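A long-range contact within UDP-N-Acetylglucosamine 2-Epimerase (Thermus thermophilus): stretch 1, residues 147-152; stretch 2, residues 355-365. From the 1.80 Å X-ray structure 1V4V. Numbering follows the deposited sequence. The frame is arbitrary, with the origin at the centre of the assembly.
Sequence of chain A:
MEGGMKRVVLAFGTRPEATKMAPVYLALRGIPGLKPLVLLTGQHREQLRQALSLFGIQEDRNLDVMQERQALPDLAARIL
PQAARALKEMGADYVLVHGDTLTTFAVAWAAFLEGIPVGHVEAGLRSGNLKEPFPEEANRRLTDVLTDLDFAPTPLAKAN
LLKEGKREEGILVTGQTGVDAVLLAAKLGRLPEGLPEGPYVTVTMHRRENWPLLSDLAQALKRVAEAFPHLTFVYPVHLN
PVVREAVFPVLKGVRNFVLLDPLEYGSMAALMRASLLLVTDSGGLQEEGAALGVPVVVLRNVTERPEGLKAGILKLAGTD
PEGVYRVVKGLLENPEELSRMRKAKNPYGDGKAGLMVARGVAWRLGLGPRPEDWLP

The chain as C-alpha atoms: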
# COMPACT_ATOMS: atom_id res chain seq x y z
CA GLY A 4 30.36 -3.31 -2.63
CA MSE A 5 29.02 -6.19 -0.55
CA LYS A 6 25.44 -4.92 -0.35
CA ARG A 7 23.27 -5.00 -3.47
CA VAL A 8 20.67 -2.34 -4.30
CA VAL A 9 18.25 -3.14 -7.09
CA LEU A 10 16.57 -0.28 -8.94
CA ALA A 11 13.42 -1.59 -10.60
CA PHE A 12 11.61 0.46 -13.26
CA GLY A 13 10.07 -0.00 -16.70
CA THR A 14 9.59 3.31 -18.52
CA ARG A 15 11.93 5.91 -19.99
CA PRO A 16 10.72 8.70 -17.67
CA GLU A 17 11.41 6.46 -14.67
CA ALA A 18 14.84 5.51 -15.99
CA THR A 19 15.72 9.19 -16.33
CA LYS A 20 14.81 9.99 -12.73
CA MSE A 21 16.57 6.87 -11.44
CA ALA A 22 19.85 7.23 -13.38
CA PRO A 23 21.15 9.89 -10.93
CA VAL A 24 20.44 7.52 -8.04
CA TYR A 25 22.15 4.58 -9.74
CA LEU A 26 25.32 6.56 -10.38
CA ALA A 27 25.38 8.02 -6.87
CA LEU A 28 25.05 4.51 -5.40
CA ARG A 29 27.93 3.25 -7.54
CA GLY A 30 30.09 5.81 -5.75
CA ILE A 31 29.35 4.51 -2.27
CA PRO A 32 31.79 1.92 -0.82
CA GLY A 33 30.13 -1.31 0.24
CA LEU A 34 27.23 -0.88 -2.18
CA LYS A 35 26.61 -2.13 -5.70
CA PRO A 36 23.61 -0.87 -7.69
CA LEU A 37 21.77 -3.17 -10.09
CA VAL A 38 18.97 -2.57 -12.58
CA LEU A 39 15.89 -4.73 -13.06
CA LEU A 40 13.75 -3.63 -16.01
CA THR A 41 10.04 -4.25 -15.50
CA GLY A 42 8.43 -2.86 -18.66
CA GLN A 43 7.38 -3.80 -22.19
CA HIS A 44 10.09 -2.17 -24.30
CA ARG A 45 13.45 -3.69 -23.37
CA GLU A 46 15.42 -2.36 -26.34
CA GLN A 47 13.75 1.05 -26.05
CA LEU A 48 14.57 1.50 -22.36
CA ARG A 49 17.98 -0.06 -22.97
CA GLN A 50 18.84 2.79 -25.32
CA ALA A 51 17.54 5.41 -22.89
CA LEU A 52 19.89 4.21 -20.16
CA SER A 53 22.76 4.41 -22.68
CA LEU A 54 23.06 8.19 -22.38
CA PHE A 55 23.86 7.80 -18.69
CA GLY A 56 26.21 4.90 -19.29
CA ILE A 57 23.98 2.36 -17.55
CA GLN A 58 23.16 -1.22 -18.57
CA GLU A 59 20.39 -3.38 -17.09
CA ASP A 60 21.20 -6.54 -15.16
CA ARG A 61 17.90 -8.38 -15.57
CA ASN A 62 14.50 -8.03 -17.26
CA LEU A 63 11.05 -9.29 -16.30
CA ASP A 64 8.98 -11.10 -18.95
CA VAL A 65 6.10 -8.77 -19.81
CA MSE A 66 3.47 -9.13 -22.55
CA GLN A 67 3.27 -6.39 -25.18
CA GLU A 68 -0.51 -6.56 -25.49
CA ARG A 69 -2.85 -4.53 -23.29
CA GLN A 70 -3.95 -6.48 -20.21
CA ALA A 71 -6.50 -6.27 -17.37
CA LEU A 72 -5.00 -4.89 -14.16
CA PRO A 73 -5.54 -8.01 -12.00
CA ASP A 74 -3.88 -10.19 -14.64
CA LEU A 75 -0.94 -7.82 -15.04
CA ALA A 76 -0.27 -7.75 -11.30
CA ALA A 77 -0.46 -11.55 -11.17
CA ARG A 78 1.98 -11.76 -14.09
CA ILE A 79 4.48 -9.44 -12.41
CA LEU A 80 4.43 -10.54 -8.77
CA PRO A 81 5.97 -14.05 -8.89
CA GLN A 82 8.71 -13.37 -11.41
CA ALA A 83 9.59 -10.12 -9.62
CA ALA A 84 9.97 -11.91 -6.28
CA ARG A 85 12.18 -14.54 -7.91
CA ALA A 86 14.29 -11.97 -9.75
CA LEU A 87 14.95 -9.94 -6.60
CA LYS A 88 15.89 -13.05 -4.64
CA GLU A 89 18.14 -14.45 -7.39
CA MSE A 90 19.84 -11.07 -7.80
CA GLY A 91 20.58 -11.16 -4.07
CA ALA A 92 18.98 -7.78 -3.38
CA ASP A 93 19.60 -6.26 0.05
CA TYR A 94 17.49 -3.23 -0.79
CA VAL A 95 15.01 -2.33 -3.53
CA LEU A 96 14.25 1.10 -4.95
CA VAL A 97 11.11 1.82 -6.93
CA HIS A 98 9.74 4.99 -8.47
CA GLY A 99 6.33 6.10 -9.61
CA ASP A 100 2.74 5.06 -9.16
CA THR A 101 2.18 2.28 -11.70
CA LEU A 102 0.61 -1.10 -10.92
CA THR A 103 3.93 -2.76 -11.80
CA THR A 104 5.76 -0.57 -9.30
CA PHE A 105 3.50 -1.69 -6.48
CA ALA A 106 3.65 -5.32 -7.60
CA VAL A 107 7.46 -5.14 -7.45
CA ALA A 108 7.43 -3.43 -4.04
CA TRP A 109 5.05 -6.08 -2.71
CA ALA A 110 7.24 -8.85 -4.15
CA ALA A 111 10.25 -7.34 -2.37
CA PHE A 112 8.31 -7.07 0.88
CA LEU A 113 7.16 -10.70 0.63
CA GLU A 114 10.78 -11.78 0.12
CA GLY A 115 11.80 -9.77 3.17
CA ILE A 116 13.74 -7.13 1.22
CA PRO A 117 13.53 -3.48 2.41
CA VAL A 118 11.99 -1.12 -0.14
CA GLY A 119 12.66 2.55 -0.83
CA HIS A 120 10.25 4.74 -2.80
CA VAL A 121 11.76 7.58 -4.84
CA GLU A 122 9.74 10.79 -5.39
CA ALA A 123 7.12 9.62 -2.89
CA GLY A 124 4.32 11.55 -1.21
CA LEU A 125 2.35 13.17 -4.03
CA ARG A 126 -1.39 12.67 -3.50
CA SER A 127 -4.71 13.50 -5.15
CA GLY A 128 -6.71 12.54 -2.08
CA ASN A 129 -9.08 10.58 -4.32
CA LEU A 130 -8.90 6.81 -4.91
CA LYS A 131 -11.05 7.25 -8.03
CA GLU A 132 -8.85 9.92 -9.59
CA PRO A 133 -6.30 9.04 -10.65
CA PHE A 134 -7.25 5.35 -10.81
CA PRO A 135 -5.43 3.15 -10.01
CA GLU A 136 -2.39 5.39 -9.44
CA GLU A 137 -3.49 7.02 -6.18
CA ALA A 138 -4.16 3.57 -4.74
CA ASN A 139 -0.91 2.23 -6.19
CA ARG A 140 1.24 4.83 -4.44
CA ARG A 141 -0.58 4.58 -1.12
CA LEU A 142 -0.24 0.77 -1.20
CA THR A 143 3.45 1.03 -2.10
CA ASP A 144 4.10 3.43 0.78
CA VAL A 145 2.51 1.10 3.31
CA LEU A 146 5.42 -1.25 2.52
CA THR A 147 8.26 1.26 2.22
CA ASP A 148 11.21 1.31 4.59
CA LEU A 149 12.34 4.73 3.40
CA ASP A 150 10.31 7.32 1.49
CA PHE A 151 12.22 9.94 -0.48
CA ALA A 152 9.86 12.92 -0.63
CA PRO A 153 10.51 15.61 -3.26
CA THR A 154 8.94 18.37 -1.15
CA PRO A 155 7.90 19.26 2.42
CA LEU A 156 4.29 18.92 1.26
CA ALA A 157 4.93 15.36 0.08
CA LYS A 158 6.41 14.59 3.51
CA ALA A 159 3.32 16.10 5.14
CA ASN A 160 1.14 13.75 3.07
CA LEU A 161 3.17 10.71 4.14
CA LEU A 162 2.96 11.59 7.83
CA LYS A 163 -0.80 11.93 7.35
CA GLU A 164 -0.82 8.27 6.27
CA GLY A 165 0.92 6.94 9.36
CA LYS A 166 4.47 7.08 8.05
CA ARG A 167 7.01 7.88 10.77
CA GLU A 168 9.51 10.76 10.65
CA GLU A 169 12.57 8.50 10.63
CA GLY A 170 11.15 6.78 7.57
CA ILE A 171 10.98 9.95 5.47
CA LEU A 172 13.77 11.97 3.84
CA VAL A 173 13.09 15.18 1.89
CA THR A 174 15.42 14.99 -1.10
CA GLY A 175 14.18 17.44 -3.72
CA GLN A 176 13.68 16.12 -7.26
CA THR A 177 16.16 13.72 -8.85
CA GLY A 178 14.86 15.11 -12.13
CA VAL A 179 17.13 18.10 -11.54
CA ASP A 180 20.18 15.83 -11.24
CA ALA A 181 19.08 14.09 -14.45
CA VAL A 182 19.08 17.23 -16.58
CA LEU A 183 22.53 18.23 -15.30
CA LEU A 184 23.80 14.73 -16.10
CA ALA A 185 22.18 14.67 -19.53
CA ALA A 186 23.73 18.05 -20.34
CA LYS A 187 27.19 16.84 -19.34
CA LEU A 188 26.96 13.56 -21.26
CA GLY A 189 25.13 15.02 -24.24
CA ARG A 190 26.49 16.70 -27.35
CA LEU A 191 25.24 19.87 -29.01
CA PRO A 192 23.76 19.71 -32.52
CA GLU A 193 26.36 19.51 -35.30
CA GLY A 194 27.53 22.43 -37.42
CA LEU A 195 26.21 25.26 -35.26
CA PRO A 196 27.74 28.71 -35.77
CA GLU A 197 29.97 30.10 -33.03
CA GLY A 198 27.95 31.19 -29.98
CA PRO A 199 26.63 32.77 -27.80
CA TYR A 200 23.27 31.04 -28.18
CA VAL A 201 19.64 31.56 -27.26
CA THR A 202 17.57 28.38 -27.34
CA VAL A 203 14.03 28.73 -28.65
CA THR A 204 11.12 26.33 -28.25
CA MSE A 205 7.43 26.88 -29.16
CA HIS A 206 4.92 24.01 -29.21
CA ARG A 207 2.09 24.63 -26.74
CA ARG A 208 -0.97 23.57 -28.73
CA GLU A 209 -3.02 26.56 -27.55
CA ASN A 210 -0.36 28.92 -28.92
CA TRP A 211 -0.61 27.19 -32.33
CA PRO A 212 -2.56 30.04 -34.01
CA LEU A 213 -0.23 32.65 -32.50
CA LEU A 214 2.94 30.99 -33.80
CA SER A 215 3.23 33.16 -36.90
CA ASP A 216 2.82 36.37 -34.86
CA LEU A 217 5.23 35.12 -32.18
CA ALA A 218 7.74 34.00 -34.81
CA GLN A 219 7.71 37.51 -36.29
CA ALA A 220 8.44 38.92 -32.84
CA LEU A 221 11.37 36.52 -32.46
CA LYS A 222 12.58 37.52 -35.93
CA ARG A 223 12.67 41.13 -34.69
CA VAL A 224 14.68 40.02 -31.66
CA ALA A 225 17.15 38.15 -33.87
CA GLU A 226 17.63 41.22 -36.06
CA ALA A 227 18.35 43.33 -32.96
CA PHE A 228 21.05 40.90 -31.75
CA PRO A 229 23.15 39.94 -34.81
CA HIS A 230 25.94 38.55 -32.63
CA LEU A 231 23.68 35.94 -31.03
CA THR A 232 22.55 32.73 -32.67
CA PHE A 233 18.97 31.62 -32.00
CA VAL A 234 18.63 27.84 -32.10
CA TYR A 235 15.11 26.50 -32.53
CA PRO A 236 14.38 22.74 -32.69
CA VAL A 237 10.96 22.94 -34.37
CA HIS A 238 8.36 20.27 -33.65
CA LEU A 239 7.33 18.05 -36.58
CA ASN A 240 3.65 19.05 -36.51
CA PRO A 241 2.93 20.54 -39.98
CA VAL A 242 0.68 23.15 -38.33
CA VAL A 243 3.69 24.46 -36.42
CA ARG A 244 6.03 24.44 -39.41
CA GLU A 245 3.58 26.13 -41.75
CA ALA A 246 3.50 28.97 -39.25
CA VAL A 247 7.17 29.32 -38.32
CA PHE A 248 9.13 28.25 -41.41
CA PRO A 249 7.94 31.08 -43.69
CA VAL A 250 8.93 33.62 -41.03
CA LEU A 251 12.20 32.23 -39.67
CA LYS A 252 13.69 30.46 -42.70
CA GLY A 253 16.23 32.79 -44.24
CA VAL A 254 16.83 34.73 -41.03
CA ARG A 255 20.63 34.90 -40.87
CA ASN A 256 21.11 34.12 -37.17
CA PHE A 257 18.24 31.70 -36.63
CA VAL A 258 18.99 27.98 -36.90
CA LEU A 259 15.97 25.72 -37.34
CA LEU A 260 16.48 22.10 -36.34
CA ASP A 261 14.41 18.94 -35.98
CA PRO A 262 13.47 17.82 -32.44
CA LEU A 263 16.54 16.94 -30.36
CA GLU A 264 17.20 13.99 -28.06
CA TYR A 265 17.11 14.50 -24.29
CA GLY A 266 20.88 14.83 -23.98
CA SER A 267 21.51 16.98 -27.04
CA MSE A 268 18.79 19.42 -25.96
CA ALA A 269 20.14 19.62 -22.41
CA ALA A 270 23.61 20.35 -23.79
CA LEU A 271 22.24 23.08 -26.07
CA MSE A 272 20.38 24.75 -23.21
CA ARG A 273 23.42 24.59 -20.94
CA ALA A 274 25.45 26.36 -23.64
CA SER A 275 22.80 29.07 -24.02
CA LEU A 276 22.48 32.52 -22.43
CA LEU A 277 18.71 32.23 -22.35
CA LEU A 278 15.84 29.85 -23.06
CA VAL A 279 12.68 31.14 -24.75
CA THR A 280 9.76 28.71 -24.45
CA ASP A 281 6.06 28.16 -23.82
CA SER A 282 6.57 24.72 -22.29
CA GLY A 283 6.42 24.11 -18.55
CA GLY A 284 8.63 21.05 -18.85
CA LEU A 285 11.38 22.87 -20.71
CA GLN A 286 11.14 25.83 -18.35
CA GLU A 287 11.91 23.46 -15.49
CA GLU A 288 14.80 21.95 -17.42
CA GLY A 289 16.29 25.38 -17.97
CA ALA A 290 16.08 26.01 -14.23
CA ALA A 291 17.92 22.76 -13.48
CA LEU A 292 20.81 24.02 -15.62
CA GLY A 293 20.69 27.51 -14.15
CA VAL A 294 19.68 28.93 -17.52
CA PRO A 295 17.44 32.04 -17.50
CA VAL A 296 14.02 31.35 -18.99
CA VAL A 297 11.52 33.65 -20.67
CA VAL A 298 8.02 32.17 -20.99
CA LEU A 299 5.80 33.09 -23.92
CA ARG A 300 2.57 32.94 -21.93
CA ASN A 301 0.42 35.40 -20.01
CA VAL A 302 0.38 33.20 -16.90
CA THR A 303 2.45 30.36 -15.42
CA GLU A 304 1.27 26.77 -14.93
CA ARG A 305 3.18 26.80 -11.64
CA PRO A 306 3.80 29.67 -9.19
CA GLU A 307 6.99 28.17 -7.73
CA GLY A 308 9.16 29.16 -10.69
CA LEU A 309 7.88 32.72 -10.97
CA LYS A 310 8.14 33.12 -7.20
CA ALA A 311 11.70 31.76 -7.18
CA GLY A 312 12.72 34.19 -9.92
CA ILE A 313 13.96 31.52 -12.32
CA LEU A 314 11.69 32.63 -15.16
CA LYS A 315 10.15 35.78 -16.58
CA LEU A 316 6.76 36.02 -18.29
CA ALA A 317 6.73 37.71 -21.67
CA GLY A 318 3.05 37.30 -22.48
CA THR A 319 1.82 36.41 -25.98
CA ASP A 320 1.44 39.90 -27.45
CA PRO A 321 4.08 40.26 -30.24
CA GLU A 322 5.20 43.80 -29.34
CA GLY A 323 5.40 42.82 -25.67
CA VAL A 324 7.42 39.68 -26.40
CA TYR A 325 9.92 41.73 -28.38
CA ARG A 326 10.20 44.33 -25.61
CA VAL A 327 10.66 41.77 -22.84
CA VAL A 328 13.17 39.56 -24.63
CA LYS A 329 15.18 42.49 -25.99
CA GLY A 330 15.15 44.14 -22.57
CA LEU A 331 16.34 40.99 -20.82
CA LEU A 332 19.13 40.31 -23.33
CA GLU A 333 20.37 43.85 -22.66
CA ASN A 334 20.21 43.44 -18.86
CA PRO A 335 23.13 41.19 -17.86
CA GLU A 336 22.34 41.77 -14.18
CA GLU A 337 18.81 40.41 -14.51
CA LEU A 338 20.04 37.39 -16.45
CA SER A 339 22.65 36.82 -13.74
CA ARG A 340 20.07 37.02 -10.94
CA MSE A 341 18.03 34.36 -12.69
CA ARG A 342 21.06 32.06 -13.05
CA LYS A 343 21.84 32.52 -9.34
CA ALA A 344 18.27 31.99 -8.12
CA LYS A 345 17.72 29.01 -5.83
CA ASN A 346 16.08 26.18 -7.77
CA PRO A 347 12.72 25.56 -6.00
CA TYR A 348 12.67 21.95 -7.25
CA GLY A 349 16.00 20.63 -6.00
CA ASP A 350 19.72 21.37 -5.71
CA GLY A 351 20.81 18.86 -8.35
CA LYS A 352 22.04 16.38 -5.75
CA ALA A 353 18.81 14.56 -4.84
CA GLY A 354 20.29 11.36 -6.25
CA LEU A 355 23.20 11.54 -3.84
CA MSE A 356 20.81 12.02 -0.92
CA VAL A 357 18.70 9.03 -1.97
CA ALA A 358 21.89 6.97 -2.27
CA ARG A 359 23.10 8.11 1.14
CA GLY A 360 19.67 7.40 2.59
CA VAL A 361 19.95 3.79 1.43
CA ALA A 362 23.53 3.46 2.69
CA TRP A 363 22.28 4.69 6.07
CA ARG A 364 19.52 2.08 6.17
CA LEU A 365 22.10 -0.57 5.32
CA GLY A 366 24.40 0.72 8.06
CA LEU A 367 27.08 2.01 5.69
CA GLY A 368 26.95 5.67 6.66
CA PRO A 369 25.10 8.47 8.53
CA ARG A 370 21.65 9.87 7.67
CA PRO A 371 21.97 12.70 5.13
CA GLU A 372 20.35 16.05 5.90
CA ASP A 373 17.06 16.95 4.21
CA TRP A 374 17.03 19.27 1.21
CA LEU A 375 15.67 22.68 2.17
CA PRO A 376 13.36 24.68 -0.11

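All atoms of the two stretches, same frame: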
# COMPACT_ATOMS: atom_id res chain seq x y z
N THR A 147 6.94 0.64 2.29
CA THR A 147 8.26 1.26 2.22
C THR A 147 9.02 1.47 3.52
O THR A 147 8.47 1.92 4.53
CB THR A 147 8.17 2.61 1.50
OG1 THR A 147 7.30 3.48 2.23
CG2 THR A 147 7.61 2.41 0.10
N ASP A 148 10.31 1.15 3.46
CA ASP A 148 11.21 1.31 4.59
C ASP A 148 11.65 2.77 4.65
O ASP A 148 11.74 3.36 5.73
CB ASP A 148 12.44 0.42 4.41
CG ASP A 148 13.51 0.67 5.47
OD1 ASP A 148 13.23 0.47 6.67
OD2 ASP A 148 14.63 1.08 5.08
N LEU A 149 11.92 3.34 3.49
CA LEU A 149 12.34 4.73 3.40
C LEU A 149 11.66 5.43 2.23
O LEU A 149 11.71 4.95 1.10
CB LEU A 149 13.86 4.81 3.24
CG LEU A 149 14.52 6.20 3.26
CD1 LEU A 149 14.04 6.99 4.47
CD2 LEU A 149 16.04 6.04 3.28
N ASP A 150 10.98 6.54 2.52
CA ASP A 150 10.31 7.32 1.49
C ASP A 150 11.15 8.55 1.21
O ASP A 150 11.54 9.26 2.14
CB ASP A 150 8.93 7.77 1.97
CG ASP A 150 7.87 6.71 1.77
OD1 ASP A 150 7.02 6.55 2.67
OD2 ASP A 150 7.87 6.05 0.71
N PHE A 151 11.44 8.78 -0.07
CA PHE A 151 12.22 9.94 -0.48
C PHE A 151 11.23 10.95 -1.06
O PHE A 151 10.82 10.83 -2.21
CB PHE A 151 13.25 9.51 -1.52
CG PHE A 151 14.21 8.46 -1.02
CD1 PHE A 151 15.29 8.81 -0.22
CD2 PHE A 151 14.01 7.12 -1.34
CE1 PHE A 151 16.17 7.84 0.27
CE2 PHE A 151 14.88 6.14 -0.86
CZ PHE A 151 15.97 6.50 -0.06
N ALA A 152 10.83 11.91 -0.23
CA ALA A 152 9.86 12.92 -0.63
C ALA A 152 10.51 14.09 -1.36
O ALA A 152 11.52 14.63 -0.91
CB ALA A 152 9.11 13.43 0.59
N LEU A 355 22.20 11.84 -4.85
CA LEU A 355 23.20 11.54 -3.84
C LEU A 355 22.54 11.34 -2.48
O LEU A 355 22.95 10.48 -1.70
CB LEU A 355 24.23 12.66 -3.76
CG LEU A 355 25.38 12.47 -2.76
CD1 LEU A 355 26.12 11.18 -3.07
CD2 LEU A 355 26.32 13.66 -2.83
N MSE A 356 21.51 12.14 -2.19
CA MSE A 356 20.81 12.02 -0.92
C MSE A 356 20.04 10.70 -0.84
O MSE A 356 20.01 10.07 0.22
CB MSE A 356 19.85 13.19 -0.72
CG MSE A 356 20.54 14.46 -0.23
SE MSE A 356 19.28 15.85 0.19
CE MSE A 356 18.14 14.79 1.35
N VAL A 357 19.42 10.29 -1.95
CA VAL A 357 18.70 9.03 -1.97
C VAL A 357 19.70 7.91 -1.71
O VAL A 357 19.47 7.03 -0.87
CB VAL A 357 18.01 8.79 -3.34
CG1 VAL A 357 17.46 7.36 -3.42
CG2 VAL A 357 16.88 9.79 -3.53
N ALA A 358 20.83 7.97 -2.42
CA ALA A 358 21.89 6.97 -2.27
C ALA A 358 22.40 6.89 -0.84
O ALA A 358 22.60 5.81 -0.29
CB ALA A 358 23.04 7.28 -3.23
N ARG A 359 22.61 8.06 -0.23
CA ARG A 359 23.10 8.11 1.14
C ARG A 359 22.02 7.63 2.11
O ARG A 359 22.32 7.09 3.17
CB ARG A 359 23.55 9.52 1.49
CG ARG A 359 24.86 9.91 0.82
CD ARG A 359 25.23 11.37 1.06
NE ARG A 359 26.56 11.68 0.53
CZ ARG A 359 27.07 12.90 0.47
NH1 ARG A 359 26.37 13.94 0.90
NH2 ARG A 359 28.29 13.09 -0.01
N GLY A 360 20.76 7.85 1.74
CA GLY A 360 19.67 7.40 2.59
C GLY A 360 19.66 5.89 2.65
O GLY A 360 19.44 5.31 3.72
N VAL A 361 19.91 5.25 1.51
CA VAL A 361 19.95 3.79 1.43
C VAL A 361 21.15 3.25 2.21
O VAL A 361 21.03 2.30 2.98
CB VAL A 361 20.04 3.33 -0.05
CG1 VAL A 361 20.26 1.84 -0.13
CG2 VAL A 361 18.75 3.72 -0.79
N ALA A 362 22.31 3.87 2.00
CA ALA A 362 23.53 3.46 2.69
C ALA A 362 23.30 3.50 4.20
O ALA A 362 23.75 2.61 4.93
CB ALA A 362 24.68 4.39 2.31
N TRP A 363 22.60 4.53 4.65
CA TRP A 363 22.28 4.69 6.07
C TRP A 363 21.41 3.55 6.58
O TRP A 363 21.65 3.01 7.66
CB TRP A 363 21.57 6.03 6.28
CG TRP A 363 20.94 6.18 7.63
CD1 TRP A 363 21.56 6.09 8.84
CD2 TRP A 363 19.56 6.44 7.90
NE1 TRP A 363 20.65 6.29 9.85
CE2 TRP A 363 19.42 6.51 9.30
CE3 TRP A 363 18.43 6.63 7.09
CZ2 TRP A 363 18.19 6.76 9.92
CZ3 TRP A 363 17.21 6.88 7.71
CH2 TRP A 363 17.10 6.95 9.11
N ARG A 364 20.40 3.17 5.79
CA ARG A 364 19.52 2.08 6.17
C ARG A 364 20.29 0.76 6.23
O ARG A 364 19.96 -0.12 7.03
CB ARG A 364 18.36 1.94 5.18
CG ARG A 364 17.26 2.96 5.35
CD ARG A 364 16.77 2.97 6.79
NE ARG A 364 15.36 3.29 6.89
CZ ARG A 364 14.75 3.60 8.03
NH1 ARG A 364 15.44 3.63 9.17
NH2 ARG A 364 13.45 3.87 8.04
N LEU A 365 21.29 0.63 5.37
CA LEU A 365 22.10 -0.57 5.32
C LEU A 365 23.29 -0.50 6.28
O LEU A 365 24.16 -1.37 6.26
CB LEU A 365 22.60 -0.81 3.89
CG LEU A 365 21.53 -1.11 2.84
CD1 LEU A 365 22.15 -1.15 1.46
CD2 LEU A 365 20.85 -2.43 3.16

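A short strand and a helix more than two hundred residues further along the chain pack nearly antiparallel, at 165° between their directions, with their axes 9.9 Å apart at closest approach. The contact is small, 353 Å² summed over both sides, and it divides into an apolar part around F151 and L149 and a polar part at D148 and R364.

In the apolar part the strand supplies alternate residues. L149 and F151 point toward the helix, while D150 between them makes no contact with it. The F151 ring, with chi1 in the m well, lies against one turn of helix. V357 CG1 sits 3.7 Å from the centroid of the F151 ring and only 9° off its normal, a CH-pi contact over the face. V361, one turn on, adds an apolar contact, its CG2 4.0 Å from F151 CZ. In both valines the CA-to-CB bond points sideways relative to the strand. Both are beta-branched, with chi1 in the t well, and their methyls lie on the same side of the F151 ring plane: V357 CG1 over the face, V361 CG2 obliquely.

Close packing also uses what G360 lacks. Its CA lies near the plane of the F151 ring, at the edge, 4.2 Å from F151 CE1. A CB on this residue would point toward the strand and come within 2.8 Å of F151 CE1, a clash, and 3.2 Å of L149 CD2, which is tight. Glycine thus leaves room for both strand side chains, and L149 CD2 reaches to 3.5 Å from G360 O. That carbonyl is already engaged by the helix, accepting the backbone hydrogen bond from R364 N at 3.1 Å, so the leucine methyl covers a group whose polarity is met.

The polar part lies at D148, near the end of the helix. R364 points toward the other stretch and binds D148 twice. Its NE forms a salt bridge with D148 OD2 at 2.9 Å, and its NH2 donates a hydrogen bond to D148 O, also 2.9 Å, at a nearly straight 165°. Arginine suits the place because its several N-H groups can serve both acceptors, while its aliphatic stem continues the apolar packing: R364 CG lies 3.9 Å from L149 CD2. Both D148 and R364 remain partly exposed, whereas L149, F151, V357, G360 and V361 are buried. The rule is legible: an aromatic ring with a glycine at its edge and a valine methyl over one face, with a charged clasp at the more open end.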